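Local coordinates for BH2621 protein (Bacillus halodurans, PDB 2QML) that is a GNAT-family protein that probably acts as an N-acyltransferase, possibly passing fatty acyl groups to a lysine amine in siderophore biosynthesis, at residues F14-V18 with W193-K197; K21-R25 with P125-I130; I143-R149 with K174-K180. Numbering follows the deposited sequence.

Contact 1: residues F14-V18 with W193-K197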
ATOM      1  N   PHE A  14       4.085 -15.314  -9.045  1.00 22.96           N
ATOM      2  CA  PHE A  14       2.993 -16.252  -8.926  1.00 25.14           C
ATOM      3  C   PHE A  14       2.704 -16.405  -7.443  1.00 25.73           C
ATOM      4  O   PHE A  14       3.625 -16.404  -6.625  1.00 26.61           O
ATOM      5  CB  PHE A  14       3.343 -17.607  -9.494  1.00 24.99           C
ATOM      6  CG  PHE A  14       2.178 -18.536  -9.550  1.00 19.66           C
ATOM      7  CD1 PHE A  14       1.170 -18.326 -10.456  1.00 28.93           C
ATOM      8  CD2 PHE A  14       2.104 -19.629  -8.715  1.00 22.54           C
ATOM      9  CE1 PHE A  14       0.111 -19.173 -10.519  1.00 27.67           C
ATOM     10  CE2 PHE A  14       1.044 -20.519  -8.785  1.00 22.91           C
ATOM     11  CZ  PHE A  14       0.038 -20.283  -9.686  1.00 25.45           C
ATOM     12  N   ASP A  15       1.433 -16.466  -7.079  1.00 26.16           N
ATOM     13  CA  ASP A  15       1.082 -16.825  -5.695  1.00 25.39           C
ATOM     14  C   ASP A  15       0.306 -18.135  -5.715  1.00 22.65           C
ATOM     15  O   ASP A  15      -0.821 -18.205  -6.201  1.00 22.53           O
ATOM     16  CB  ASP A  15       0.308 -15.743  -4.984  1.00 23.59           C
ATOM     17  CG  ASP A  15       0.111 -16.088  -3.537  1.00 25.51           C
ATOM     18  OD1 ASP A  15      -0.825 -16.840  -3.227  1.00 24.85           O
ATOM     19  OD2 ASP A  15       0.948 -15.689  -2.718  1.00 23.09           O
ATOM     20  N   HIS A  16       0.930 -19.172  -5.183  1.00 22.84           N
ATOM     21  CA  HIS A  16       0.383 -20.513  -5.257  1.00 22.46           C
ATOM     22  C   HIS A  16      -0.781 -20.684  -4.274  1.00 22.78           C
ATOM     23  O   HIS A  16      -1.575 -21.573  -4.475  1.00 25.21           O
ATOM     24  CB  HIS A  16       1.460 -21.600  -5.042  1.00 24.99           C
ATOM     25  CG  HIS A  16       1.847 -21.817  -3.610  1.00 25.66           C
ATOM     26  ND1 HIS A  16       1.209 -22.732  -2.807  1.00 33.72           N
ATOM     27  CD2 HIS A  16       2.786 -21.225  -2.825  1.00 25.09           C
ATOM     28  CE1 HIS A  16       1.727 -22.688  -1.594  1.00 31.62           C
ATOM     29  NE2 HIS A  16       2.700 -21.800  -1.582  1.00 27.76           N
ATOM     30  N   VAL A  17      -0.889 -19.845  -3.255  1.00 23.99           N
ATOM     31  CA  VAL A  17      -1.968 -19.945  -2.288  1.00 24.42           C
ATOM     32  C   VAL A  17      -3.324 -19.582  -2.926  1.00 23.53           C
ATOM     33  O   VAL A  17      -4.297 -20.343  -2.743  1.00 25.55           O
ATOM     34  CB  VAL A  17      -1.677 -19.121  -1.004  1.00 26.00           C
ATOM     35  CG1 VAL A  17      -2.860 -19.220  -0.040  1.00 26.11           C
ATOM     36  CG2 VAL A  17      -0.392 -19.611  -0.354  1.00 27.34           C
ATOM     37  N   VAL A  18      -3.401 -18.462  -3.636  1.00 24.29           N
ATOM     38  CA  VAL A  18      -4.616 -18.053  -4.335  1.00 25.48           C
ATOM     39  C   VAL A  18      -4.619 -18.514  -5.809  1.00 24.40           C
ATOM     40  O   VAL A  18      -5.621 -18.355  -6.517  1.00 25.61           O
ATOM     41  CB  VAL A  18      -4.863 -16.528  -4.229  1.00 26.55           C
ATOM     42  CG1 VAL A  18      -5.078 -16.126  -2.744  1.00 25.65           C
ATOM     43  CG2 VAL A  18      -3.762 -15.685  -4.868  1.00 23.55           C
ATOM     44  N   TRP A 193       2.455 -17.799   5.188  1.00 23.02           N
ATOM     45  CA  TRP A 193       1.544 -17.688   4.054  1.00 21.52           C
ATOM     46  C   TRP A 193       1.873 -18.727   2.957  1.00 21.59           C
ATOM     47  O   TRP A 193       1.005 -19.478   2.501  1.00 24.13           O
ATOM     48  CB  TRP A 193       1.590 -16.264   3.487  1.00 22.51           C
ATOM     49  CG  TRP A 193       0.832 -16.101   2.250  1.00 22.31           C
ATOM     50  CD1 TRP A 193       1.339 -16.135   0.977  1.00 22.72           C
ATOM     51  CD2 TRP A 193      -0.580 -15.959   2.113  1.00 22.39           C
ATOM     52  NE1 TRP A 193       0.325 -15.997   0.073  1.00 21.59           N
ATOM     53  CE2 TRP A 193      -0.860 -15.880   0.730  1.00 22.91           C
ATOM     54  CE3 TRP A 193      -1.639 -15.837   3.020  1.00 23.31           C
ATOM     55  CZ2 TRP A 193      -2.165 -15.712   0.229  1.00 26.28           C
ATOM     56  CZ3 TRP A 193      -2.925 -15.684   2.521  1.00 26.65           C
ATOM     57  CH2 TRP A 193      -3.174 -15.609   1.149  1.00 25.25           C
ATOM     58  N   LYS A 194       3.133 -18.735   2.531  1.00 22.47           N
ATOM     59  CA  LYS A 194       3.605 -19.580   1.460  1.00 22.22           C
ATOM     60  C   LYS A 194       3.608 -21.054   1.861  1.00 25.30           C
ATOM     61  O   LYS A 194       3.504 -21.911   1.012  1.00 27.42           O
ATOM     62  CB  LYS A 194       5.008 -19.119   1.006  1.00 22.12           C
ATOM     63  CG  LYS A 194       5.082 -17.744   0.297  1.00 20.45           C
ATOM     64  CD  LYS A 194       4.234 -17.632  -0.972  1.00 22.47           C
ATOM     65  CE  LYS A 194       4.468 -16.308  -1.668  1.00 21.85           C
ATOM     66  NZ  LYS A 194       3.798 -16.236  -2.972  1.00 23.27           N
HETATM   67  N   MSE A 195       3.690 -21.328   3.155  1.00 24.62           N
HETATM   68  CA  MSE A 195       3.687 -22.697   3.651  1.00 28.35           C
HETATM   69  C   MSE A 195       2.298 -23.123   4.106  1.00 31.98           C
HETATM   70  O   MSE A 195       2.153 -24.119   4.791  1.00 33.29           O
HETATM   71  CB  MSE A 195       4.715 -22.860   4.779  1.00 31.82           C
HETATM   72  CG  MSE A 195       6.161 -22.753   4.300  1.00 37.90           C
HETATM   73 SE   MSE A 195       6.515 -23.856   2.665  0.75 63.06          SE
HETATM   74  CE  MSE A 195       5.784 -25.621   3.227  1.00 51.23           C
ATOM     75  N   ASN A 196       1.270 -22.381   3.703  1.00 29.51           N
ATOM     76  CA  ASN A 196      -0.119 -22.732   4.012  1.00 32.55           C
ATOM     77  C   ASN A 196      -0.419 -22.820   5.514  1.00 32.41           C
ATOM     78  O   ASN A 196      -1.223 -23.654   5.938  1.00 33.84           O
ATOM     79  CB  ASN A 196      -0.480 -24.042   3.279  1.00 34.23           C
ATOM     80  CG  ASN A 196      -0.286 -23.929   1.771  1.00 42.96           C
ATOM     81  OD1 ASN A 196       0.607 -24.560   1.196  1.00 57.05           O
ATOM     82  ND2 ASN A 196      -1.078 -23.070   1.137  1.00 52.66           N
ATOM     83  N   LYS A 197       0.240 -21.973   6.315  1.00 30.38           N
ATOM     84  CA  LYS A 197       0.017 -21.913   7.772  1.00 31.79           C
ATOM     85  C   LYS A 197      -0.210 -20.462   8.264  1.00 30.81           C
ATOM     86  O   LYS A 197       0.111 -20.115   9.406  1.00 33.94           O
ATOM     87  CB  LYS A 197       1.140 -22.657   8.544  1.00 32.67           C
ATOM     88  CG  LYS A 197       2.575 -22.221   8.347  1.00 37.21           C
ATOM     89  CD  LYS A 197       3.584 -23.294   8.868  1.00 36.02           C
TER
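Asp15 is the polar hub between the end of strand 11-15 and the end of helix 183-194. Asp15 OD2 accepts two bonds from the helix: Trp193 NE1 at 2.9 Å, nearly straight, and Lys194 NZ, also at 2.9 Å, as a salt bridge. Asp15 OD1 takes the backbone N of Val18 at 3.1 Å and, weakly, that of Val17 at 3.0 Å. Both carboxylate oxygens are thus used. His16 NE2 donates to Lys194 O (2.7 Å), a carbonyl at the last turn of the helix. Trp193 O accepts from Asn196 N at 3.2 Å within the helix end. Apolar packing completes the contact: Val17 CG1 sits over the six-membered ring of Trp193, 3.9 Å from its centroid, a CH-pi contact. Pro125 of helix 123-135 also touches Asp15, Val18 and Trp193. Asp15, the last residue of the strand, starts an Asx motif, and Asn196, with positive phi, is the C-prime residue of a Schellman motif that ends the C-terminal helix.

Contact 2: residues K21-R25 with P125-I130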
ATOM      1  N   LYS A  21      -1.497 -14.942 -10.765  1.00 24.53           N
ATOM      2  CA  LYS A  21      -0.356 -14.133 -11.165  1.00 25.57           C
ATOM      3  C   LYS A  21      -0.592 -12.743 -10.589  1.00 24.77           C
ATOM      4  O   LYS A  21      -1.650 -12.161 -10.834  1.00 27.06           O
ATOM      5  CB  LYS A  21      -0.290 -14.102 -12.697  1.00 25.57           C
ATOM      6  CG  LYS A  21       0.558 -13.087 -13.351  1.00 35.21           C
ATOM      7  CD  LYS A  21       0.276 -13.062 -14.898  1.00 34.25           C
ATOM      8  CE  LYS A  21       0.140 -14.470 -15.483  1.00 31.10           C
ATOM      9  NZ  LYS A  21       0.144 -14.460 -17.014  1.00 34.31           N
ATOM     10  N   LEU A  22       0.366 -12.248  -9.817  1.00 23.31           N
ATOM     11  CA  LEU A  22       0.316 -10.911  -9.252  1.00 23.41           C
ATOM     12  C   LEU A  22       1.331 -10.070  -9.992  1.00 26.00           C
ATOM     13  O   LEU A  22       2.497 -10.430 -10.110  1.00 24.95           O
ATOM     14  CB  LEU A  22       0.688 -10.912  -7.782  1.00 23.85           C
ATOM     15  CG  LEU A  22       0.007 -11.958  -6.890  1.00 30.00           C
ATOM     16  CD1 LEU A  22       0.428 -11.705  -5.443  1.00 26.42           C
ATOM     17  CD2 LEU A  22      -1.485 -11.953  -7.083  1.00 26.53           C
ATOM     18  N   SER A  23       0.890  -8.947 -10.506  1.00 22.66           N
ATOM     19  CA  SER A  23       1.855  -8.069 -11.165  1.00 25.95           C
ATOM     20  C   SER A  23       1.618  -6.604 -10.811  1.00 26.91           C
ATOM     21  O   SER A  23       0.492  -6.111 -10.685  1.00 27.11           O
ATOM     22  CB  SER A  23       1.884  -8.256 -12.646  1.00 29.79           C
ATOM     23  OG  SER A  23       0.650  -8.127 -13.230  1.00 30.73           O
ATOM     24  N   PHE A  24       2.743  -5.954 -10.604  1.00 23.64           N
ATOM     25  CA  PHE A  24       2.793  -4.550 -10.175  1.00 24.06           C
ATOM     26  C   PHE A  24       3.614  -3.730 -11.148  1.00 23.99           C
ATOM     27  O   PHE A  24       4.760  -4.086 -11.469  1.00 21.76           O
ATOM     28  CB  PHE A  24       3.435  -4.453  -8.807  1.00 22.40           C
ATOM     29  CG  PHE A  24       2.578  -4.922  -7.670  1.00 22.94           C
ATOM     30  CD1 PHE A  24       2.405  -6.279  -7.445  1.00 25.40           C
ATOM     31  CD2 PHE A  24       2.033  -4.033  -6.778  1.00 27.02           C
ATOM     32  CE1 PHE A  24       1.648  -6.744  -6.349  1.00 25.80           C
ATOM     33  CE2 PHE A  24       1.250  -4.485  -5.684  1.00 26.29           C
ATOM     34  CZ  PHE A  24       1.055  -5.822  -5.495  1.00 23.69           C
ATOM     35  N   ARG A  25       3.055  -2.630 -11.617  1.00 20.17           N
ATOM     36  CA  ARG A  25       3.711  -1.763 -12.562  1.00 21.65           C
ATOM     37  C   ARG A  25       3.603  -0.337 -12.102  1.00 20.48           C
ATOM     38  O   ARG A  25       2.718   0.010 -11.344  1.00 20.53           O
ATOM     39  CB  ARG A  25       3.087  -1.896 -13.957  1.00 22.17           C
ATOM     40  CG  ARG A  25       1.613  -1.510 -14.090  1.00 21.34           C
ATOM     41  CD  ARG A  25       1.176  -1.363 -15.509  1.00 22.60           C
ATOM     42  NE  ARG A  25      -0.238  -1.019 -15.646  1.00 23.09           N
ATOM     43  CZ  ARG A  25      -0.710   0.217 -15.551  1.00 26.95           C
ATOM     44  NH1 ARG A  25       0.087   1.197 -15.233  1.00 24.10           N
ATOM     45  NH2 ARG A  25      -2.002   0.457 -15.705  1.00 23.55           N
ATOM     46  N   PRO A 125      -2.333 -11.698  -0.442  1.00 22.88           N
ATOM     47  CA  PRO A 125      -1.200 -12.003  -1.343  1.00 23.76           C
ATOM     48  C   PRO A 125      -0.582 -10.754  -1.999  1.00 22.16           C
ATOM     49  O   PRO A 125       0.636 -10.699  -2.232  1.00 19.38           O
ATOM     50  CB  PRO A 125      -1.824 -12.960  -2.386  1.00 24.20           C
ATOM     51  CG  PRO A 125      -3.299 -12.715  -2.325  1.00 25.42           C
ATOM     52  CD  PRO A 125      -3.551 -12.417  -0.861  1.00 23.69           C
ATOM     53  N   LEU A 126      -1.409  -9.762  -2.306  1.00 21.08           N
ATOM     54  CA  LEU A 126      -0.913  -8.528  -2.913  1.00 21.07           C
ATOM     55  C   LEU A 126      -0.030  -7.743  -1.957  1.00 21.25           C
ATOM     56  O   LEU A 126       1.080  -7.341  -2.308  1.00 19.96           O
ATOM     57  CB  LEU A 126      -2.053  -7.656  -3.362  1.00 22.69           C
ATOM     58  CG  LEU A 126      -2.810  -8.112  -4.597  1.00 21.90           C
ATOM     59  CD1 LEU A 126      -4.192  -7.407  -4.682  1.00 26.16           C
ATOM     60  CD2 LEU A 126      -1.950  -7.925  -5.878  1.00 22.98           C
ATOM     61  N   LEU A 127      -0.532  -7.502  -0.751  1.00 23.26           N
ATOM     62  CA  LEU A 127       0.236  -6.779   0.242  1.00 21.29           C
ATOM     63  C   LEU A 127       1.525  -7.526   0.608  1.00 20.66           C
ATOM     64  O   LEU A 127       2.582  -6.882   0.707  1.00 21.99           O
ATOM     65  CB  LEU A 127      -0.632  -6.504   1.474  1.00 19.53           C
ATOM     66  CG  LEU A 127       0.091  -5.780   2.592  1.00 22.38           C
ATOM     67  CD1 LEU A 127       0.576  -4.362   2.227  1.00 20.52           C
ATOM     68  CD2 LEU A 127      -0.838  -5.754   3.911  1.00 24.04           C
ATOM     69  N   LEU A 128       1.466  -8.839   0.788  1.00 21.01           N
ATOM     70  CA  LEU A 128       2.653  -9.606   1.122  1.00 22.95           C
ATOM     71  C   LEU A 128       3.671  -9.483   0.013  1.00 22.66           C
ATOM     72  O   LEU A 128       4.861  -9.330   0.293  1.00 21.41           O
ATOM     73  CB  LEU A 128       2.277 -11.051   1.393  1.00 22.55           C
ATOM     74  CG  LEU A 128       1.489 -11.322   2.677  1.00 24.50           C
ATOM     75  CD1 LEU A 128       1.042 -12.758   2.674  1.00 25.57           C
ATOM     76  CD2 LEU A 128       2.261 -11.049   3.917  1.00 24.60           C
ATOM     77  N   ALA A 129       3.224  -9.519  -1.248  1.00 21.23           N
ATOM     78  CA  ALA A 129       4.164  -9.400  -2.384  1.00 22.08           C
ATOM     79  C   ALA A 129       4.902  -8.056  -2.439  1.00 21.51           C
ATOM     80  O   ALA A 129       6.140  -7.995  -2.586  1.00 20.85           O
ATOM     81  CB  ALA A 129       3.438  -9.688  -3.744  1.00 22.20           C
ATOM     82  N   ILE A 130       4.162  -6.966  -2.341  1.00 21.56           N
ATOM     83  CA  ILE A 130       4.775  -5.644  -2.410  1.00 20.93           C
ATOM     84  C   ILE A 130       5.640  -5.393  -1.176  1.00 22.01           C
ATOM     85  O   ILE A 130       6.698  -4.771  -1.315  1.00 20.41           O
ATOM     86  CB  ILE A 130       3.737  -4.553  -2.675  1.00 20.25           C
ATOM     87  CG1 ILE A 130       4.451  -3.257  -3.105  1.00 21.79           C
ATOM     88  CG2 ILE A 130       2.782  -4.349  -1.459  1.00 21.98           C
ATOM     89  CD1 ILE A 130       3.564  -2.101  -3.602  1.00 24.59           C
TER
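The contact is apolar packing of a helix on the central mixed sheet of the GNAT fold. Leu22 and Phe24, two residues apart on strand 20-26, both point toward helix 123-135, while Ser23 between them points away. Among the aliphatic contacts, Leu22 CD1 lies 4.0 Å from Pro125 CB and 4.0 Å from Ala129 CB, and Leu22 CD2 is 4.2 Å from Leu126 CD2. In the aromatic contacts, Phe24 CZ is 3.7 Å from Leu126 CD2, and Phe24 CE2 is 3.9 Å from Ile130 CB. Side chains also touch the helix backbone: Leu22 CD1 is 3.4 Å from Pro125 O, and Phe24 CZ is 3.5 Å from Leu126 O. Within the helix these oxygens accept from Ala129 N and Ile130 N, respectively. The axes of the two segments cross at -54° and approach to 9.5 Å. In the sheet, strand 20-26 runs between strands 11-15 and 70-77. Phe24 stacks on Phe11 and meets Trp85 of strand 80-89, while Leu128 of the helix packs against helix 183-194.

Contact 3: residues I143-R149 with K174-K180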
ATOM      1  N   ILE A 143       8.835  -1.268   7.908  1.00 22.08           N
ATOM      2  CA  ILE A 143       7.843  -0.641   7.051  1.00 22.64           C
ATOM      3  C   ILE A 143       6.669  -0.223   7.952  1.00 21.98           C
ATOM      4  O   ILE A 143       6.252  -0.975   8.798  1.00 22.64           O
ATOM      5  CB  ILE A 143       7.346  -1.543   5.906  1.00 24.71           C
ATOM      6  CG1 ILE A 143       8.500  -1.910   4.945  1.00 30.66           C
ATOM      7  CG2 ILE A 143       6.237  -0.846   5.108  1.00 24.06           C
ATOM      8  CD1 ILE A 143       8.171  -2.967   3.911  1.00 25.52           C
ATOM      9  N   VAL A 144       6.178   0.997   7.756  1.00 18.80           N
ATOM     10  CA  VAL A 144       5.090   1.547   8.535  1.00 21.48           C
ATOM     11  C   VAL A 144       3.850   1.772   7.672  1.00 21.44           C
ATOM     12  O   VAL A 144       3.888   1.884   6.439  1.00 23.35           O
ATOM     13  CB  VAL A 144       5.479   2.868   9.255  1.00 21.46           C
ATOM     14  CG1 VAL A 144       6.746   2.682  10.103  1.00 23.57           C
ATOM     15  CG2 VAL A 144       5.589   4.057   8.250  1.00 21.13           C
ATOM     16  N   ALA A 145       2.728   1.819   8.365  1.00 20.12           N
ATOM     17  CA  ALA A 145       1.410   2.089   7.786  1.00 19.79           C
ATOM     18  C   ALA A 145       0.653   2.929   8.836  1.00 22.51           C
ATOM     19  O   ALA A 145       0.922   2.831  10.059  1.00 22.37           O
ATOM     20  CB  ALA A 145       0.695   0.830   7.501  1.00 22.63           C
ATOM     21  N   GLU A 146      -0.235   3.799   8.341  1.00 21.70           N
ATOM     22  CA  GLU A 146      -1.074   4.647   9.201  1.00 23.74           C
ATOM     23  C   GLU A 146      -2.521   4.662   8.697  1.00 23.29           C
ATOM     24  O   GLU A 146      -3.042   5.736   8.407  1.00 25.68           O
ATOM     25  CB  GLU A 146      -0.445   6.059   9.366  1.00 24.09           C
ATOM     26  CG  GLU A 146       0.226   6.666   8.114  1.00 28.93           C
ATOM     27  CD  GLU A 146      -0.695   6.641   6.901  1.00 32.64           C
ATOM     28  OE1 GLU A 146      -0.812   5.534   6.320  1.00 34.59           O
ATOM     29  OE2 GLU A 146      -1.328   7.684   6.532  1.00 28.96           O
ATOM     30  N   PRO A 147      -3.179   3.476   8.691  1.00 21.20           N
ATOM     31  CA  PRO A 147      -4.563   3.417   8.304  1.00 22.49           C
ATOM     32  C   PRO A 147      -5.408   4.352   9.182  1.00 21.51           C
ATOM     33  O   PRO A 147      -5.077   4.524  10.370  1.00 20.84           O
ATOM     34  CB  PRO A 147      -4.950   1.957   8.604  1.00 22.19           C
ATOM     35  CG  PRO A 147      -3.908   1.465   9.644  1.00 19.74           C
ATOM     36  CD  PRO A 147      -2.665   2.169   9.184  1.00 21.64           C
ATOM     37  N   ASP A 148      -6.462   4.939   8.626  1.00 20.39           N
ATOM     38  CA  ASP A 148      -7.451   5.622   9.418  1.00 21.49           C
ATOM     39  C   ASP A 148      -7.834   4.724  10.596  1.00 22.75           C
ATOM     40  O   ASP A 148      -8.094   3.512  10.405  1.00 21.23           O
ATOM     41  CB  ASP A 148      -8.661   5.944   8.556  1.00 22.14           C
ATOM     42  CG  ASP A 148      -9.641   6.834   9.241  1.00 23.90           C
ATOM     43  OD1 ASP A 148     -10.292   6.421  10.233  1.00 26.60           O
ATOM     44  OD2 ASP A 148      -9.816   7.944   8.761  1.00 27.21           O
ATOM     45  N   ARG A 149      -7.921   5.277  11.809  1.00 20.12           N
ATOM     46  CA  ARG A 149      -8.215   4.438  12.977  1.00 22.53           C
ATOM     47  C   ARG A 149      -9.562   3.711  12.923  1.00 21.53           C
ATOM     48  O   ARG A 149      -9.798   2.713  13.646  1.00 23.65           O
ATOM     49  CB  ARG A 149      -8.101   5.270  14.255  1.00 21.50           C
ATOM     50  CG  ARG A 149      -9.148   6.335  14.385  1.00 22.75           C
ATOM     51  CD  ARG A 149      -9.080   6.936  15.773  1.00 24.14           C
ATOM     52  NE  ARG A 149     -10.116   7.931  15.917  1.00 24.23           N
ATOM     53  CZ  ARG A 149     -10.526   8.404  17.102  1.00 23.42           C
ATOM     54  NH1 ARG A 149     -10.001   7.951  18.216  1.00 22.83           N
ATOM     55  NH2 ARG A 149     -11.493   9.283  17.155  1.00 22.66           N
ATOM     56  N   LYS A 174      -6.760  12.836   9.010  1.00 26.81           N
ATOM     57  CA  LYS A 174      -7.380  11.756   9.736  1.00 24.79           C
ATOM     58  C   LYS A 174      -6.689  11.547  11.068  1.00 21.55           C
ATOM     59  O   LYS A 174      -5.598  12.070  11.287  1.00 21.29           O
ATOM     60  CB  LYS A 174      -7.225  10.429   8.962  1.00 24.44           C
ATOM     61  CG  LYS A 174      -5.816  10.042   8.653  1.00 23.30           C
ATOM     62  CD  LYS A 174      -5.694   8.762   7.820  1.00 26.06           C
ATOM     63  CE  LYS A 174      -4.319   8.577   7.269  1.00 26.38           C
ATOM     64  NZ  LYS A 174      -4.116   7.378   6.416  1.00 24.33           N
ATOM     65  N   ILE A 175      -7.306  10.742  11.905  1.00 21.64           N
ATOM     66  CA  ILE A 175      -6.594  10.172  13.024  1.00 23.03           C
ATOM     67  C   ILE A 175      -6.221   8.759  12.529  1.00 21.01           C
ATOM     68  O   ILE A 175      -7.072   7.919  12.336  1.00 21.66           O
ATOM     69  CB  ILE A 175      -7.347  10.128  14.345  1.00 22.05           C
ATOM     70  CG1 ILE A 175      -7.782  11.535  14.783  1.00 23.42           C
ATOM     71  CG2 ILE A 175      -6.446   9.477  15.440  1.00 21.21           C
ATOM     72  CD1 ILE A 175      -8.601  11.568  16.060  1.00 22.59           C
ATOM     73  N   GLY A 176      -4.940   8.543  12.299  1.00 21.22           N
ATOM     74  CA  GLY A 176      -4.454   7.264  11.866  1.00 19.68           C
ATOM     75  C   GLY A 176      -3.995   6.431  13.046  1.00 18.79           C
ATOM     76  O   GLY A 176      -3.873   6.955  14.158  1.00 20.43           O
ATOM     77  N   LEU A 177      -3.793   5.144  12.797  1.00 17.61           N
ATOM     78  CA  LEU A 177      -3.188   4.228  13.749  1.00 18.07           C
ATOM     79  C   LEU A 177      -1.823   3.925  13.155  1.00 17.89           C
ATOM     80  O   LEU A 177      -1.730   3.253  12.120  1.00 20.33           O
ATOM     81  CB  LEU A 177      -4.014   2.965  13.992  1.00 18.59           C
ATOM     82  CG  LEU A 177      -3.408   1.971  14.993  1.00 21.24           C
ATOM     83  CD1 LEU A 177      -3.328   2.533  16.420  1.00 22.40           C
ATOM     84  CD2 LEU A 177      -4.201   0.656  14.929  1.00 22.55           C
ATOM     85  N   LEU A 178      -0.774   4.468  13.751  1.00 20.76           N
ATOM     86  CA  LEU A 178       0.589   4.155  13.302  1.00 21.66           C
ATOM     87  C   LEU A 178       0.894   2.693  13.668  1.00 22.41           C
ATOM     88  O   LEU A 178       0.707   2.280  14.824  1.00 20.01           O
ATOM     89  CB  LEU A 178       1.593   5.124  13.895  1.00 21.59           C
ATOM     90  CG  LEU A 178       3.084   4.901  13.603  1.00 21.06           C
ATOM     91  CD1 LEU A 178       3.405   4.971  12.096  1.00 19.76           C
ATOM     92  CD2 LEU A 178       4.006   5.878  14.429  1.00 23.38           C
HETATM   93  N   MSE A 179       1.349   1.929  12.683  1.00 21.30           N
HETATM   94  CA  MSE A 179       1.682   0.515  12.820  1.00 20.39           C
HETATM   95  C   MSE A 179       3.047   0.300  12.181  1.00 19.77           C
HETATM   96  O   MSE A 179       3.348   0.935  11.156  1.00 21.84           O
HETATM   97  CB  MSE A 179       0.653  -0.356  12.136  1.00 20.39           C
HETATM   98  CG  MSE A 179      -0.725  -0.047  12.588  1.00 20.38           C
HETATM   99 SE   MSE A 179      -2.066  -1.138  11.676  0.75 25.68          SE
HETATM  100  CE  MSE A 179      -1.862  -2.834  12.621  1.00 19.03           C
ATOM    101  N   LYS A 180       3.865  -0.546  12.795  1.00 20.74           N
ATOM    102  CA  LYS A 180       5.201  -0.858  12.295  1.00 21.17           C
ATOM    103  C   LYS A 180       5.371  -2.339  12.056  1.00 23.03           C
ATOM    104  O   LYS A 180       4.984  -3.157  12.882  1.00 22.10           O
ATOM    105  CB  LYS A 180       6.299  -0.399  13.251  1.00 21.68           C
ATOM    106  CG  LYS A 180       6.237   1.077  13.600  1.00 29.97           C
ATOM    107  CD  LYS A 180       7.567   1.678  14.154  1.00 33.95           C
ATOM    108  CE  LYS A 180       8.115   1.049  15.375  1.00 45.21           C
ATOM    109  NZ  LYS A 180       9.388   1.782  15.752  1.00 44.19           N
TER
HETATM  110  O   HOH W   1      -9.904   9.689  11.153  1.00 24.88           O
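This is an antiparallel strand pairing in the C-terminal part of the GNAT fold, between strands 142-145 and 175-182, and the pairing carries on past residue 145. Ala145 and Met179 form a hydrogen-bonded pair, with Ala145 N to Met179 O at 3.0 Å and Met179 N to Ala145 O at 2.8 Å. Further on, Leu177 N donates to Pro147 O and Arg149 N to Ile175 O, both at 2.8 Å. The side chains take distinct courses. Lys174 starts p at chi1 and is then extended (t, t, t), so its NZ reaches Glu146 OE2 in a salt bridge and Glu146 O in a hydrogen bond, each at 2.8 Å. Glu146 OE1 binds a glycerol, probably from the crystallisation liquor. In Met179, a selenomethionine, SE lies 3.8 Å from Pro147 CG. The CA-to-CB bond of Leu178 points away, yet its t, p rotamer brings Leu178 CD1 back to 4.1 Å from Val144 CB. A CB at Gly176 would clash with Glu146 O. Arg149 extends beyond chi1 (p, t, t); its guanidinium has Ile175 CD1 over one face and pairs with Glu168 of strand 164-170. Asp148 forms a salt bridge with Arg150. A water donates to Asp148 OD2 at 3.0 Å and accepts from Ile175 N at 2.9 Å.

Overall arrangement
All three contacts reach the same mixed sheet. Contacts 1 and 2 lie toward one end and touch: Trp193 and Val18 of contact 1 pack on Leu128 and Pro125 of contact 2. Their strands, 11-15 and 20-26, are neighbours. Contact 2 is buried and apolar. Contact 1 is nearer the surface, partly buried, and mixes charge and hydrogen bonds with packing. Contact 3 lies across the chain's centre from contact 2 and is also buried, but it is held by backbone pairing with a salt bridge alongside. Helix 123-135 leads on to strand 142-145, and strand 175-182 to helix 183-194, so the chain connects the contacts directly.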